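Local coordinates for protein 6-phosphogluconate dehydratase (Shewanella oneidensis, PDB 2GP4) that probably dehydrates 6-phosphogluconate to 2-keto-3-deoxy-6-phosphogluconate as an iron-sulfur lyase, here in its cluster-free apo form, at residues V28-R40 and R332-L346. Numbering follows the deposited sequence.
Sequences VTDRIIARSKASR and RAAGIIVNWDDFSEL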
loop_
_atom_site.group_PDB
_atom_site.type_symbol
_atom_site.label_atom_id
_atom_site.label_comp_id
_atom_site.label_asym_id
_atom_site.label_seq_id
_atom_site.Cartn_x
_atom_site.Cartn_y
_atom_site.Cartn_z
ATOM N N VAL A 28 -4.726 18.868 2.785
ATOM C CA VAL A 28 -5.301 17.573 2.454
ATOM C C VAL A 28 -5.762 16.853 3.722
ATOM O O VAL A 28 -6.824 16.238 3.730
ATOM C CB VAL A 28 -4.312 16.710 1.616
ATOM C CG1 VAL A 28 -4.827 15.277 1.429
ATOM C CG2 VAL A 28 -4.082 17.355 0.259
ATOM N N THR A 29 -4.965 16.958 4.785
ATOM C CA THR A 29 -5.326 16.436 6.103
ATOM C C THR A 29 -6.642 17.027 6.597
ATOM O O THR A 29 -7.545 16.281 6.992
ATOM C CB THR A 29 -4.210 16.683 7.151
ATOM O OG1 THR A 29 -2.992 16.070 6.713
ATOM C CG2 THR A 29 -4.601 16.111 8.502
ATOM N N ASP A 30 -6.750 18.358 6.560
ATOM C CA ASP A 30 -7.976 19.052 6.965
ATOM C C ASP A 30 -9.195 18.619 6.144
ATOM O O ASP A 30 -10.302 18.488 6.682
ATOM C CB ASP A 30 -7.810 20.567 6.842
ATOM C CG ASP A 30 -6.812 21.139 7.832
ATOM O OD1 ASP A 30 -6.366 20.419 8.756
ATOM O OD2 ASP A 30 -6.474 22.336 7.673
ATOM N N ARG A 31 -8.986 18.412 4.846
ATOM C CA ARG A 31 -10.057 17.982 3.952
ATOM C C ARG A 31 -10.580 16.609 4.364
ATOM O O ARG A 31 -11.791 16.377 4.361
ATOM C CB ARG A 31 -9.579 17.954 2.500
ATOM C CG ARG A 31 -10.668 17.576 1.496
ATOM C CD ARG A 31 -10.212 17.799 0.062
ATOM N NE ARG A 31 -9.064 16.953 -0.273
ATOM C CZ ARG A 31 -8.362 17.036 -1.396
ATOM N NH1 ARG A 31 -8.672 17.941 -2.317
ATOM N NH2 ARG A 31 -7.346 16.212 -1.595
ATOM N N ILE A 32 -9.656 15.718 4.720
ATOM C CA ILE A 32 -9.982 14.361 5.146
ATOM C C ILE A 32 -10.712 14.375 6.494
ATOM O O ILE A 32 -11.689 13.644 6.680
ATOM C CB ILE A 32 -8.717 13.455 5.180
ATOM C CG1 ILE A 32 -8.175 13.246 3.756
ATOM C CG2 ILE A 32 -9.024 12.108 5.806
ATOM C CD1 ILE A 32 -6.727 12.794 3.690
ATOM N N ILE A 33 -10.250 15.221 7.417
ATOM C CA ILE A 33 -10.899 15.385 8.712
ATOM C C ILE A 33 -12.348 15.838 8.524
ATOM O O ILE A 33 -13.260 15.290 9.154
ATOM C CB ILE A 33 -10.132 16.384 9.618
ATOM C CG1 ILE A 33 -8.768 15.806 10.026
ATOM C CG2 ILE A 33 -10.975 16.791 10.853
ATOM C CD1 ILE A 33 -7.808 16.829 10.620
ATOM N N ALA A 34 -12.550 16.826 7.650
ATOM C CA ALA A 34 -13.880 17.378 7.377
ATOM C C ALA A 34 -14.795 16.328 6.773
ATOM O O ALA A 34 -15.951 16.193 7.170
ATOM C CB ALA A 34 -13.787 18.593 6.452
ATOM N N ARG A 35 -14.258 15.580 5.819
ATOM C CA ARG A 35 -15.034 14.599 5.080
ATOM C C ARG A 35 -15.351 13.372 5.931
ATOM O O ARG A 35 -16.336 12.694 5.683
ATOM C CB ARG A 35 -14.278 14.194 3.816
ATOM C CG ARG A 35 -15.075 13.374 2.824
ATOM C CD ARG A 35 -14.301 13.246 1.535
ATOM N NE ARG A 35 -12.968 12.718 1.786
ATOM C CZ ARG A 35 -11.857 13.146 1.199
ATOM N NH1 ARG A 35 -11.892 14.131 0.312
ATOM N NH2 ARG A 35 -10.704 12.587 1.516
ATOM N N SER A 36 -14.512 13.102 6.926
ATOM C CA SER A 36 -14.677 11.951 7.814
ATOM C C SER A 36 -15.414 12.302 9.110
ATOM O O SER A 36 -15.695 11.418 9.923
ATOM C CB SER A 36 -13.314 11.336 8.152
ATOM O OG SER A 36 -12.560 11.064 6.984
ATOM N N LYS A 37 -15.732 13.586 9.277
ATOM C CA LYS A 37 -16.361 14.134 10.491
ATOM C C LYS A 37 -17.393 13.215 11.150
ATOM O O LYS A 37 -17.227 12.833 12.309
ATOM C CB LYS A 37 -16.986 15.507 10.188
ATOM C CG LYS A 37 -17.553 16.261 11.396
ATOM C CD LYS A 37 -16.497 17.113 12.097
ATOM C CE LYS A 37 -17.035 17.725 13.391
ATOM N NZ LYS A 37 -18.332 18.459 13.222
ATOM N N ALA A 38 -18.447 12.873 10.412
ATOM C CA ALA A 38 -19.536 12.050 10.934
ATOM C C ALA A 38 -19.109 10.603 11.184
ATOM O O ALA A 38 -19.312 10.067 12.278
ATOM C CB ALA A 38 -20.740 12.100 9.995
ATOM N N SER A 39 -18.511 9.983 10.168
ATOM C CA SER A 39 -18.043 8.600 10.252
ATOM C C SER A 39 -17.026 8.396 11.372
ATOM O O SER A 39 -17.110 7.415 12.110
ATOM C CB SER A 39 -17.459 8.148 8.914
ATOM O OG SER A 39 -16.436 9.028 8.487
ATOM N N ARG A 40 -16.070 9.316 11.500
ATOM C CA ARG A 40 -15.071 9.229 12.567
ATOM C C ARG A 40 -15.687 9.395 13.960
ATOM O O ARG A 40 -15.295 8.696 14.899
ATOM C CB ARG A 40 -13.928 10.232 12.347
ATOM C CG ARG A 40 -12.809 10.176 13.373
ATOM C CD ARG A 40 -12.079 8.837 13.392
ATOM N NE ARG A 40 -10.910 8.885 14.274
ATOM C CZ ARG A 40 -10.144 7.841 14.591
ATOM N NH1 ARG A 40 -10.397 6.630 14.110
ATOM N NH2 ARG A 40 -9.108 8.011 15.404
ATOM N N ARG A 332 -10.951 3.496 6.135
ATOM C CA ARG A 332 -12.411 3.405 6.116
ATOM C C ARG A 332 -12.946 2.635 7.310
ATOM O O ARG A 332 -13.956 3.022 7.890
ATOM C CB ARG A 332 -12.929 2.786 4.814
ATOM C CG ARG A 332 -14.435 3.001 4.585
ATOM C CD ARG A 332 -14.771 4.491 4.517
ATOM N NE ARG A 332 -16.174 4.784 4.792
ATOM C CZ ARG A 332 -16.680 4.976 6.009
ATOM N NH1 ARG A 332 -15.902 4.886 7.082
ATOM N NH2 ARG A 332 -17.971 5.258 6.156
ATOM N N ALA A 333 -12.252 1.558 7.674
ATOM C CA ALA A 333 -12.602 0.763 8.847
ATOM C C ALA A 333 -12.597 1.630 10.101
ATOM O O ALA A 333 -13.382 1.404 11.019
ATOM C CB ALA A 333 -11.645 -0.423 9.003
ATOM N N ALA A 334 -11.722 2.632 10.118
ATOM C CA ALA A 334 -11.561 3.524 11.267
ATOM C C ALA A 334 -12.366 4.812 11.138
ATOM O O ALA A 334 -12.115 5.780 11.866
ATOM C CB ALA A 334 -10.085 3.835 11.482
ATOM N N GLY A 335 -13.323 4.825 10.210
ATOM C CA GLY A 335 -14.195 5.982 10.004
ATOM C C GLY A 335 -13.565 7.128 9.228
ATOM O O GLY A 335 -14.108 8.238 9.195
ATOM N N ILE A 336 -12.427 6.858 8.591
ATOM C CA ILE A 336 -11.680 7.878 7.865
ATOM C C ILE A 336 -11.806 7.676 6.358
ATOM O O ILE A 336 -11.498 6.601 5.841
ATOM C CB ILE A 336 -10.194 7.896 8.302
ATOM C CG1 ILE A 336 -10.102 8.162 9.812
ATOM C CG2 ILE A 336 -9.416 8.960 7.531
ATOM C CD1 ILE A 336 -8.889 7.557 10.493
ATOM N N ILE A 337 -12.267 8.714 5.664
ATOM C CA ILE A 337 -12.528 8.632 4.229
ATOM C C ILE A 337 -11.445 9.345 3.421
ATOM O O ILE A 337 -11.319 10.568 3.491
ATOM C CB ILE A 337 -13.930 9.196 3.870
ATOM C CG1 ILE A 337 -15.001 8.603 4.801
ATOM C CG2 ILE A 337 -14.245 8.951 2.385
ATOM C CD1 ILE A 337 -16.423 9.099 4.560
ATOM N N VAL A 338 -10.674 8.564 2.661
ATOM C CA VAL A 338 -9.597 9.071 1.803
ATOM C C VAL A 338 -9.859 8.677 0.342
ATOM O O VAL A 338 -10.231 7.536 0.061
ATOM C CB VAL A 338 -8.210 8.503 2.245
ATOM C CG1 VAL A 338 -7.104 8.898 1.267
ATOM C CG2 VAL A 338 -7.848 8.952 3.658
ATOM N N ASN A 339 -9.675 9.615 -0.586
ATOM C CA ASN A 339 -9.858 9.312 -2.012
ATOM C C ASN A 339 -8.610 9.590 -2.871
ATOM O O ASN A 339 -7.571 9.987 -2.348
ATOM C CB ASN A 339 -11.126 9.993 -2.573
ATOM C CG ASN A 339 -11.094 11.523 -2.471
ATOM O OD1 ASN A 339 -12.148 12.167 -2.409
ATOM N ND2 ASN A 339 -9.898 12.107 -2.464
ATOM N N TRP A 340 -8.721 9.384 -4.181
ATOM C CA TRP A 340 -7.600 9.606 -5.100
ATOM C C TRP A 340 -7.165 11.060 -5.227
ATOM O O TRP A 340 -6.018 11.329 -5.563
ATOM C CB TRP A 340 -7.870 9.002 -6.485
ATOM C CG TRP A 340 -7.829 7.504 -6.498
ATOM C CD1 TRP A 340 -7.236 6.686 -5.568
ATOM C CD2 TRP A 340 -8.375 6.639 -7.499
ATOM N NE1 TRP A 340 -7.392 5.371 -5.924
ATOM C CE2 TRP A 340 -8.081 5.308 -7.106
ATOM C CE3 TRP A 340 -9.090 6.853 -8.686
ATOM C CZ2 TRP A 340 -8.483 4.202 -7.854
ATOM C CZ3 TRP A 340 -9.486 5.753 -9.431
ATOM C CH2 TRP A 340 -9.180 4.442 -9.012
ATOM N N ASP A 341 -8.070 11.994 -4.957
ATOM C CA ASP A 341 -7.704 13.413 -4.922
ATOM C C ASP A 341 -6.691 13.672 -3.804
ATOM O O ASP A 341 -5.799 14.507 -3.954
ATOM C CB ASP A 341 -8.927 14.297 -4.714
ATOM C CG ASP A 341 -9.992 14.086 -5.768
ATOM O OD1 ASP A 341 -10.969 13.366 -5.483
ATOM O OD2 ASP A 341 -9.866 14.650 -6.873
ATOM N N ASP A 342 -6.836 12.958 -2.685
ATOM C CA ASP A 342 -5.871 13.049 -1.595
ATOM C C ASP A 342 -4.496 12.571 -2.048
ATOM O O ASP A 342 -3.508 13.258 -1.833
ATOM C CB ASP A 342 -6.324 12.250 -0.371
ATOM C CG ASP A 342 -7.717 12.640 0.110
ATOM O OD1 ASP A 342 -8.106 13.827 -0.007
ATOM O OD2 ASP A 342 -8.424 11.743 0.615
ATOM N N PHE A 343 -4.446 11.403 -2.690
ATOM C CA PHE A 343 -3.181 10.796 -3.113
ATOM C C PHE A 343 -2.452 11.662 -4.135
ATOM O O PHE A 343 -1.254 11.924 -3.998
ATOM C CB PHE A 343 -3.411 9.391 -3.684
ATOM C CG PHE A 343 -3.576 8.327 -2.636
ATOM C CD1 PHE A 343 -2.467 7.665 -2.115
ATOM C CD2 PHE A 343 -4.838 7.978 -2.177
ATOM C CE1 PHE A 343 -2.614 6.682 -1.147
ATOM C CE2 PHE A 343 -4.994 6.989 -1.212
ATOM C CZ PHE A 343 -3.881 6.343 -0.696
ATOM N N SER A 344 -3.201 12.105 -5.143
ATOM C CA SER A 344 -2.678 12.859 -6.275
ATOM C C SER A 344 -2.141 14.223 -5.843
ATOM O O SER A 344 -1.080 14.647 -6.300
ATOM C CB SER A 344 -3.775 13.016 -7.338
ATOM O OG SER A 344 -3.302 13.642 -8.511
ATOM N N GLU A 345 -2.863 14.891 -4.946
ATOM C CA GLU A 345 -2.464 16.216 -4.468
ATOM C C GLU A 345 -1.331 16.157 -3.441
ATOM O O GLU A 345 -0.487 17.058 -3.390
ATOM C CB GLU A 345 -3.680 17.023 -3.974
ATOM C CG GLU A 345 -4.584 17.457 -5.136
ATOM C CD GLU A 345 -5.983 17.912 -4.738
ATOM O OE1 GLU A 345 -6.253 18.124 -3.534
ATOM O OE2 GLU A 345 -6.821 18.071 -5.662
ATOM N N LEU A 346 -1.297 15.093 -2.644
ATOM C CA LEU A 346 -0.180 14.860 -1.730
ATOM C C LEU A 346 1.091 14.552 -2.498
ATOM O O LEU A 346 2.170 15.046 -2.145
ATOM C CB LEU A 346 -0.477 13.724 -0.750
ATOM C CG LEU A 346 -1.415 14.070 0.406
ATOM C CD1 LEU A 346 -1.831 12.825 1.148
ATOM C CD2 LEU A 346 -0.785 15.093 1.357
#
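R31 and R35, one turn apart on helix 28-40, close on the buried carboxylate of D342 and give a worked example of a salt-bridge network joining two nearly antiparallel helices. R35 NH2 and D342 OD2 form a salt bridge at 2.6 Å, though the N-H points poorly at the oxygen (123°), while NH2 of R31 reaches D342 OD1 at 3.0 Å on its anti lone pair. E345 OE1, met on its syn side, takes R31 NH1 at 2.7 Å. With CG anti to the backbone N (chi1 -169°) and a bend at chi3, R35 also turns its guanidinium edge to the backbone of I337, NE and NH2 both gripping I337 O from one face of the carbonyl. Shortening R35 to an alanine is likely to strip I337 O of these two side-chain donors and leave D342 with R31 as its one arginine across the contact. D342 OD2 also accepts a hydrogen bond from the backbone N of N339, the N-cap residue, from above the carboxylate plane. Farther along, S36 OG accepts a nearly straight bond from I337 N (2.7 Å, 174°) and donates to I32 O. NH1 of R40 is shared between A334 O and G299 O, beside the Schellman turn at G335 that ends helix 322-333. In the apolar part, I32 CG2 meets I336 CG2 at 3.6 Å, and V28 CG1 packs on L346 CG. Helix 28-40 thus pairs side chains with loop backbone and charges with D342 and E345 of helix 340-347.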